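Local coordinates for putative diflavin flavoprotein A 3 (Synechocystis sp., PDB 6H0C), which probably transfers electrons from NADH to oxygen, reducing it to water, and is represented here by its flavodiiron core of metallo-hydrolase-type and flavodoxin-like parts, at residues 257-262 with 305-310; 342-347 with 371-376. All blocks are in the same frame, centred on the assembly; numbering follows the deposited sequence.

Interaction 1 (257-262 with 305-310)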
ATOM      1  N   ASN A 257     -18.420  -3.127  11.278  1.00 31.98           N
ATOM      2  CA  ASN A 257     -17.171  -2.502  10.869  1.00 29.74           C
ATOM      3  C   ASN A 257     -16.181  -2.412  12.030  1.00 31.35           C
ATOM      4  O   ASN A 257     -16.570  -2.160  13.178  1.00 30.47           O
ATOM      5  CB  ASN A 257     -17.438  -1.111  10.296  1.00 29.18           C
ATOM      6  CG  ASN A 257     -16.164  -0.327  10.044  1.00 33.75           C
ATOM      7  OD1 ASN A 257     -15.535   0.157  10.984  1.00 36.40           O
ATOM      8  ND2 ASN A 257     -15.784  -0.183   8.771  1.00 31.09           N
ATOM      9  N   VAL A 258     -14.902  -2.617  11.731  1.00 24.98           N
ATOM     10  CA  VAL A 258     -13.858  -2.480  12.738  1.00 26.67           C
ATOM     11  C   VAL A 258     -12.921  -1.350  12.359  1.00 26.21           C
ATOM     12  O   VAL A 258     -12.445  -1.297  11.227  1.00 25.28           O
ATOM     13  CB  VAL A 258     -13.031  -3.774  12.905  1.00 28.70           C
ATOM     14  CG1 VAL A 258     -11.817  -3.520  13.809  1.00 27.44           C
ATOM     15  CG2 VAL A 258     -13.900  -4.905  13.448  1.00 26.28           C
ATOM     16  N   ALA A 259     -12.667  -0.448  13.304  1.00 26.14           N
ATOM     17  CA  ALA A 259     -11.656   0.594  13.137  1.00 24.08           C
ATOM     18  C   ALA A 259     -10.304   0.030  13.562  1.00 28.59           C
ATOM     19  O   ALA A 259     -10.114  -0.347  14.717  1.00 29.92           O
ATOM     20  CB  ALA A 259     -12.007   1.824  13.947  1.00 21.37           C
ATOM     21  N   LEU A 260      -9.377  -0.051  12.616  1.00 27.98           N
ATOM     22  CA  LEU A 260      -8.080  -0.656  12.869  1.00 22.97           C
ATOM     23  C   LEU A 260      -7.031   0.424  12.788  1.00 26.67           C
ATOM     24  O   LEU A 260      -6.636   0.845  11.700  1.00 26.70           O
ATOM     25  CB  LEU A 260      -7.795  -1.775  11.864  1.00 23.79           C
ATOM     26  CG  LEU A 260      -6.384  -2.363  11.796  1.00 30.58           C
ATOM     27  CD1 LEU A 260      -6.008  -2.989  13.113  1.00 31.48           C
ATOM     28  CD2 LEU A 260      -6.309  -3.400  10.679  1.00 34.73           C
ATOM     29  N   ILE A 261      -6.600   0.883  13.954  1.00 24.78           N
ATOM     30  CA  ILE A 261      -5.662   1.987  14.060  1.00 25.48           C
ATOM     31  C   ILE A 261      -4.245   1.455  14.261  1.00 27.76           C
ATOM     32  O   ILE A 261      -3.966   0.830  15.288  1.00 27.89           O
ATOM     33  CB  ILE A 261      -6.050   2.910  15.238  1.00 23.47           C
ATOM     34  CG1 ILE A 261      -7.467   3.454  15.021  1.00 24.07           C
ATOM     35  CG2 ILE A 261      -5.018   4.012  15.415  1.00 27.17           C
ATOM     36  CD1 ILE A 261      -8.091   4.095  16.241  1.00 34.47           C
ATOM     37  N   TYR A 262      -3.356   1.669  13.292  1.00 20.08           N
ATOM     38  CA  TYR A 262      -1.962   1.265  13.490  1.00 21.78           C
ATOM     39  C   TYR A 262      -0.997   2.436  13.308  1.00 26.85           C
ATOM     40  O   TYR A 262      -1.342   3.451  12.705  1.00 26.96           O
ATOM     41  CB  TYR A 262      -1.593   0.102  12.565  1.00 22.70           C
ATOM     42  CG  TYR A 262      -1.863   0.309  11.093  1.00 27.43           C
ATOM     43  CD1 TYR A 262      -0.939   0.941  10.283  1.00 31.51           C
ATOM     44  CD2 TYR A 262      -3.034  -0.163  10.505  1.00 29.20           C
ATOM     45  CE1 TYR A 262      -1.181   1.119   8.929  1.00 35.70           C
ATOM     46  CE2 TYR A 262      -3.278   0.003   9.157  1.00 30.58           C
ATOM     47  CZ  TYR A 262      -2.346   0.643   8.370  1.00 35.73           C
ATOM     48  OH  TYR A 262      -2.578   0.817   7.017  1.00 38.22           O
ATOM     49  N   GLY A 305     -16.880   6.446  15.303  1.00 33.75           N
ATOM     50  CA  GLY A 305     -18.306   6.712  15.302  1.00 35.86           C
ATOM     51  C   GLY A 305     -19.140   5.667  14.570  1.00 43.36           C
ATOM     52  O   GLY A 305     -20.317   5.492  14.888  1.00 47.15           O
ATOM     53  N   LYS A 306     -18.552   4.968  13.598  1.00 36.94           N
ATOM     54  CA  LYS A 306     -19.314   3.956  12.867  1.00 36.98           C
ATOM     55  C   LYS A 306     -18.868   2.507  13.148  1.00 34.90           C
ATOM     56  O   LYS A 306     -19.454   1.565  12.615  1.00 33.95           O
ATOM     57  CB  LYS A 306     -19.266   4.247  11.356  1.00 32.28           C
ATOM     58  CG  LYS A 306     -18.078   3.678  10.600  1.00 39.53           C
ATOM     59  CD  LYS A 306     -18.113   4.111   9.123  1.00 43.89           C
ATOM     60  CE  LYS A 306     -17.053   3.391   8.271  1.00 42.85           C
ATOM     61  NZ  LYS A 306     -15.648   3.683   8.698  1.00 32.61           N
ATOM     62  N   SER A 307     -17.862   2.317  14.000  1.00 30.61           N
ATOM     63  CA  SER A 307     -17.332   0.969  14.219  1.00 29.97           C
ATOM     64  C   SER A 307     -18.020   0.233  15.363  1.00 33.29           C
ATOM     65  O   SER A 307     -18.548   0.851  16.289  1.00 33.94           O
ATOM     66  CB  SER A 307     -15.821   1.011  14.485  1.00 25.71           C
ATOM     67  OG  SER A 307     -15.525   1.722  15.680  1.00 30.89           O
ATOM     68  N   ALA A 308     -17.997  -1.094  15.282  1.00 30.00           N
ATOM     69  CA  ALA A 308     -18.525  -1.954  16.333  1.00 30.71           C
ATOM     70  C   ALA A 308     -17.392  -2.384  17.256  1.00 31.78           C
ATOM     71  O   ALA A 308     -17.616  -2.800  18.396  1.00 30.97           O
ATOM     72  CB  ALA A 308     -19.223  -3.176  15.731  1.00 29.88           C
ATOM     73  N   GLY A 309     -16.173  -2.300  16.739  1.00 29.84           N
ATOM     74  CA  GLY A 309     -14.984  -2.588  17.518  1.00 30.43           C
ATOM     75  C   GLY A 309     -13.834  -1.761  16.980  1.00 29.66           C
ATOM     76  O   GLY A 309     -13.912  -1.252  15.861  1.00 29.04           O
ATOM     77  N   PHE A 310     -12.784  -1.606  17.779  1.00 23.58           N
ATOM     78  CA  PHE A 310     -11.553  -0.963  17.326  1.00 22.04           C
ATOM     79  C   PHE A 310     -10.347  -1.746  17.828  1.00 23.73           C
ATOM     80  O   PHE A 310     -10.413  -2.424  18.857  1.00 26.38           O
ATOM     81  CB  PHE A 310     -11.475   0.497  17.798  1.00 24.35           C
ATOM     82  CG  PHE A 310     -11.469   0.664  19.305  1.00 24.58           C
ATOM     83  CD1 PHE A 310     -10.283   0.659  20.011  1.00 25.90           C
ATOM     84  CD2 PHE A 310     -12.656   0.836  20.007  1.00 26.97           C
ATOM     85  CE1 PHE A 310     -10.279   0.811  21.387  1.00 31.84           C
ATOM     86  CE2 PHE A 310     -12.653   0.993  21.381  1.00 26.72           C
ATOM     87  CZ  PHE A 310     -11.466   0.979  22.072  1.00 28.61           C
TER
HETATM   88  O   HOH W   1     -20.141  -1.322  12.695  1.00 32.07           O
HETATM   89  O   HOH W   2     -14.752   2.674  11.013  1.00 32.40           O

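Interaction 2 (342-347 with 371-376)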
ATOM      1  N   CYS A 342     -12.679  -4.317  21.888  1.00 33.77           N
ATOM      2  CA  CYS A 342     -11.330  -3.760  21.815  1.00 32.26           C
ATOM      3  C   CYS A 342     -10.279  -4.830  21.508  1.00 31.70           C
ATOM      4  O   CYS A 342     -10.479  -6.005  21.803  1.00 32.59           O
ATOM      5  CB  CYS A 342     -10.990  -3.056  23.131  1.00 32.25           C
ATOM      6  SG  CYS A 342      -9.305  -2.435  23.213  1.00 50.58           S
ATOM      7  N   GLY A 343      -9.160  -4.416  20.919  1.00 26.67           N
ATOM      8  CA  GLY A 343      -8.043  -5.312  20.664  1.00 23.90           C
ATOM      9  C   GLY A 343      -6.723  -4.562  20.609  1.00 30.76           C
ATOM     10  O   GLY A 343      -6.678  -3.410  20.175  1.00 28.79           O
ATOM     11  N   VAL A 344      -5.645  -5.210  21.048  1.00 29.78           N
ATOM     12  CA  VAL A 344      -4.317  -4.595  21.044  1.00 27.30           C
ATOM     13  C   VAL A 344      -3.248  -5.542  20.486  1.00 30.14           C
ATOM     14  O   VAL A 344      -3.199  -6.720  20.853  1.00 31.51           O
ATOM     15  CB  VAL A 344      -3.903  -4.157  22.468  1.00 28.68           C
ATOM     16  CG1 VAL A 344      -2.523  -3.517  22.454  1.00 25.00           C
ATOM     17  CG2 VAL A 344      -4.938  -3.197  23.050  1.00 29.26           C
ATOM     18  N   PHE A 345      -2.392  -5.031  19.602  1.00 29.77           N
ATOM     19  CA  PHE A 345      -1.266  -5.820  19.087  1.00 28.26           C
ATOM     20  C   PHE A 345      -0.037  -4.969  18.822  1.00 31.29           C
ATOM     21  O   PHE A 345      -0.106  -3.737  18.802  1.00 31.37           O
ATOM     22  CB  PHE A 345      -1.649  -6.549  17.801  1.00 25.56           C
ATOM     23  CG  PHE A 345      -1.891  -5.636  16.630  1.00 29.91           C
ATOM     24  CD1 PHE A 345      -0.910  -5.442  15.668  1.00 30.77           C
ATOM     25  CD2 PHE A 345      -3.110  -4.977  16.482  1.00 27.75           C
ATOM     26  CE1 PHE A 345      -1.140  -4.602  14.573  1.00 30.27           C
ATOM     27  CE2 PHE A 345      -3.347  -4.134  15.391  1.00 24.01           C
ATOM     28  CZ  PHE A 345      -2.361  -3.946  14.443  1.00 24.11           C
ATOM     29  N   GLY A 346       1.092  -5.631  18.604  1.00 28.97           N
ATOM     30  CA  GLY A 346       2.308  -4.925  18.259  1.00 28.75           C
ATOM     31  C   GLY A 346       3.534  -5.812  18.160  1.00 33.75           C
ATOM     32  O   GLY A 346       3.518  -6.966  18.587  1.00 33.64           O
ATOM     33  N   SER A 347       4.594  -5.263  17.577  1.00 39.38           N
ATOM     34  CA  SER A 347       5.907  -5.894  17.588  1.00 49.81           C
ATOM     35  C   SER A 347       6.839  -5.054  18.444  1.00 51.72           C
ATOM     36  O   SER A 347       6.575  -3.874  18.705  1.00 46.54           O
ATOM     37  CB  SER A 347       6.487  -6.020  16.185  1.00 49.97           C
ATOM     38  OG  SER A 347       6.849  -4.741  15.698  1.00 54.32           O
ATOM     39  N   PHE A 371      -9.728 -10.333  21.268  1.00 38.70           N
ATOM     40  CA  PHE A 371      -8.760 -11.420  21.250  1.00 36.52           C
ATOM     41  C   PHE A 371      -7.710 -11.106  22.291  1.00 35.64           C
ATOM     42  O   PHE A 371      -7.616  -9.969  22.761  1.00 34.76           O
ATOM     43  CB  PHE A 371      -8.125 -11.622  19.858  1.00 34.73           C
ATOM     44  CG  PHE A 371      -7.547 -10.367  19.238  1.00 33.63           C
ATOM     45  CD1 PHE A 371      -8.076  -9.858  18.065  1.00 29.72           C
ATOM     46  CD2 PHE A 371      -6.457  -9.719  19.810  1.00 34.02           C
ATOM     47  CE1 PHE A 371      -7.541  -8.718  17.483  1.00 32.43           C
ATOM     48  CE2 PHE A 371      -5.922  -8.576  19.236  1.00 28.97           C
ATOM     49  CZ  PHE A 371      -6.464  -8.076  18.070  1.00 28.83           C
ATOM     50  N   ASP A 372      -6.933 -12.110  22.673  1.00 34.92           N
ATOM     51  CA  ASP A 372      -5.855 -11.887  23.622  1.00 40.30           C
ATOM     52  C   ASP A 372      -4.798 -10.986  22.986  1.00 35.39           C
ATOM     53  O   ASP A 372      -4.436 -11.176  21.825  1.00 34.22           O
ATOM     54  CB  ASP A 372      -5.245 -13.217  24.068  1.00 46.03           C
ATOM     55  CG  ASP A 372      -6.225 -14.073  24.848  1.00 54.60           C
ATOM     56  OD1 ASP A 372      -7.001 -13.503  25.643  1.00 56.77           O
ATOM     57  OD2 ASP A 372      -6.225 -15.313  24.666  1.00 62.87           O
ATOM     58  N   THR A 373      -4.320 -10.006  23.749  1.00 32.19           N
ATOM     59  CA  THR A 373      -3.320  -9.057  23.272  1.00 31.48           C
ATOM     60  C   THR A 373      -2.151  -9.761  22.587  1.00 33.17           C
ATOM     61  O   THR A 373      -1.613 -10.738  23.098  1.00 35.76           O
ATOM     62  CB  THR A 373      -2.797  -8.184  24.422  1.00 35.39           C
ATOM     63  OG1 THR A 373      -3.871  -7.375  24.922  1.00 36.69           O
ATOM     64  CG2 THR A 373      -1.671  -7.279  23.939  1.00 36.99           C
ATOM     65  N   ILE A 374      -1.783  -9.264  21.413  1.00 29.48           N
ATOM     66  CA  ILE A 374      -0.757  -9.892  20.597  1.00 28.50           C
ATOM     67  C   ILE A 374       0.592  -9.203  20.743  1.00 32.34           C
ATOM     68  O   ILE A 374       0.723  -8.008  20.475  1.00 32.10           O
ATOM     69  CB  ILE A 374      -1.159  -9.879  19.113  1.00 31.82           C
ATOM     70  CG1 ILE A 374      -2.323 -10.839  18.876  1.00 31.17           C
ATOM     71  CG2 ILE A 374       0.019 -10.243  18.234  1.00 30.57           C
ATOM     72  CD1 ILE A 374      -2.968 -10.657  17.519  1.00 33.82           C
ATOM     73  N   ARG A 375       1.591  -9.970  21.169  1.00 34.19           N
ATOM     74  CA  ARG A 375       2.953  -9.474  21.297  1.00 31.91           C
ATOM     75  C   ARG A 375       3.903 -10.285  20.413  1.00 36.50           C
ATOM     76  O   ARG A 375       4.129 -11.467  20.654  1.00 38.79           O
ATOM     77  CB  ARG A 375       3.399  -9.530  22.757  1.00 33.96           C
ATOM     78  CG  ARG A 375       2.606  -8.604  23.671  1.00 37.03           C
ATOM     79  CD  ARG A 375       3.008  -8.758  25.132  1.00 36.29           C
ATOM     80  NE  ARG A 375       2.405  -7.732  25.979  1.00 37.74           N
ATOM     81  CZ  ARG A 375       1.221  -7.855  26.577  1.00 43.00           C
ATOM     82  NH1 ARG A 375       0.505  -8.962  26.421  1.00 40.39           N
ATOM     83  NH2 ARG A 375       0.753  -6.871  27.334  1.00 39.93           N
ATOM     84  N   VAL A 376       4.445  -9.648  19.379  1.00 37.69           N
ATOM     85  CA  VAL A 376       5.364 -10.313  18.460  1.00 34.14           C
ATOM     86  C   VAL A 376       6.778  -9.779  18.594  1.00 38.12           C
ATOM     87  O   VAL A 376       7.037  -8.615  18.271  1.00 37.53           O
ATOM     88  CB  VAL A 376       4.927 -10.136  17.000  1.00 33.41           C
ATOM     89  CG1 VAL A 376       5.927 -10.819  16.070  1.00 31.09           C
ATOM     90  CG2 VAL A 376       3.524 -10.685  16.801  1.00 32.28           C
TER
HETATM   91  O   HOH W   3      -6.262  -7.427  22.903  1.00 33.00           O

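Interaction 1 (257-262 with 305-310)
The backbone oxygen of Asn257 accepts a hydrogen bond from Ala308 N, with N and O 2.8 Å apart. Two residues on, Ala259 N donates to Gly309 O at 3.0 Å, and Val258 CA sends a CA-H contact to the same oxygen. Val258 CG1 also lies 3.7 Å from Gly309 O. Val258 pairs with Gly309 and Ala259 with Phe310, in parallel register.

The amide of Asn257 meets Ser307 and Lys306, which precede strand 309-313. CG is anti to the backbone N (chi1 171°), beside the carbonyl carbon, and carries the amide to these two residues. OD1 of Asn257 lies 3.6 Å from Ser307 CB. ND2 of Asn257 is 3.8 Å from Lys306 CE. A water joins the two side chains: it donates to Asn257 OD1 at 2.6 Å and accepts from Lys306 NZ. Ala259 CB and Phe310 CB touch at 4.1 Å, while the Phe310 ring leads away from strand 257-262.

This is parallel pairing of two inner strands in a flavodoxin-like sheet, and helix 297-306 supplies the chain that enters strand 309-313. Asn257 ND2 and Lys306 NZ both bond Thr288 OG1 of strand 286-291, which flanks strand 257-262 on its other edge, while Ser307 OG bonds Gln340. Val258 packs on helices 268-281 and 382-404, and Ala308 also touches the latter.

Interaction 2 (342-347 with 371-376)
The Phe371 ring meets Val344 at its carbonyl oxygen. The ring comes edge-on, with Phe371 CE2 3.7 Å from Val344 O and the oxygen in the ring plane. The same oxygen accepts a hydrogen bond from Ile374 N at 3.0 Å. With chi1 of 52°, Phe371 CG sits between the backbone N and the carbonyl carbon, and from there the ring swings toward Gly343 and Val344. Ring atom CZ of Phe371 lies 4.1 Å from Gly343 CA.

A water joins the two segments beside Phe371. It accepts from Val344 N and donates to Phe371 O and Thr373 OG1. The side chains of Val344 and Thr373 lie side by side and point the same way, with Val344 CB 4.0 Å from Thr373 OG1. That hydroxyl also bonds Glu359.

Val376 N donates to Gly346 O at 2.9 Å. The side chain of Val376 meets the same oxygen, with CB 3.8 Å from Gly346 O. Between these bonds Gly346 N makes a weak one to Ile374 O, and Phe345 CB packs against Ile374 CB at 3.6 Å.

The pair joins the two strands of the beta-alpha-beta unit 341-348, 353-364, 368-377 of the flavodoxin-like fold. Helix 353-364 lies against Val344 and Thr373, and its Asp356 and Glu359 form salt bridges with Arg375. Helix 382-404 packs on Phe371, Ile374 and Val376, and helix 268-281 on Phe345 and Val376.

How the interactions relate
From the N terminus the chain first passes through the metallo-hydrolase-type part. It then enters the flavodoxin-like sheet at strand 257-262. Helix 268-281, strand 286-291 and helix 297-306 follow before 305-310 returns and interaction 1 closes its loop. After helix 323-335, strand 341-348 opens interaction 2, which closes a shorter loop round helix 353-364 at 371-376. The two loops run in series and neither nests nor crosses. Strands 309-313 and 341-348 are neighbours, so both contacts belong to one parallel sheet. They also touch directly: Leu260 CD1 meets Phe345 CE2 at 3.7 Å, and Phe310 CE1 meets Cys342 SG at 3.8 Å.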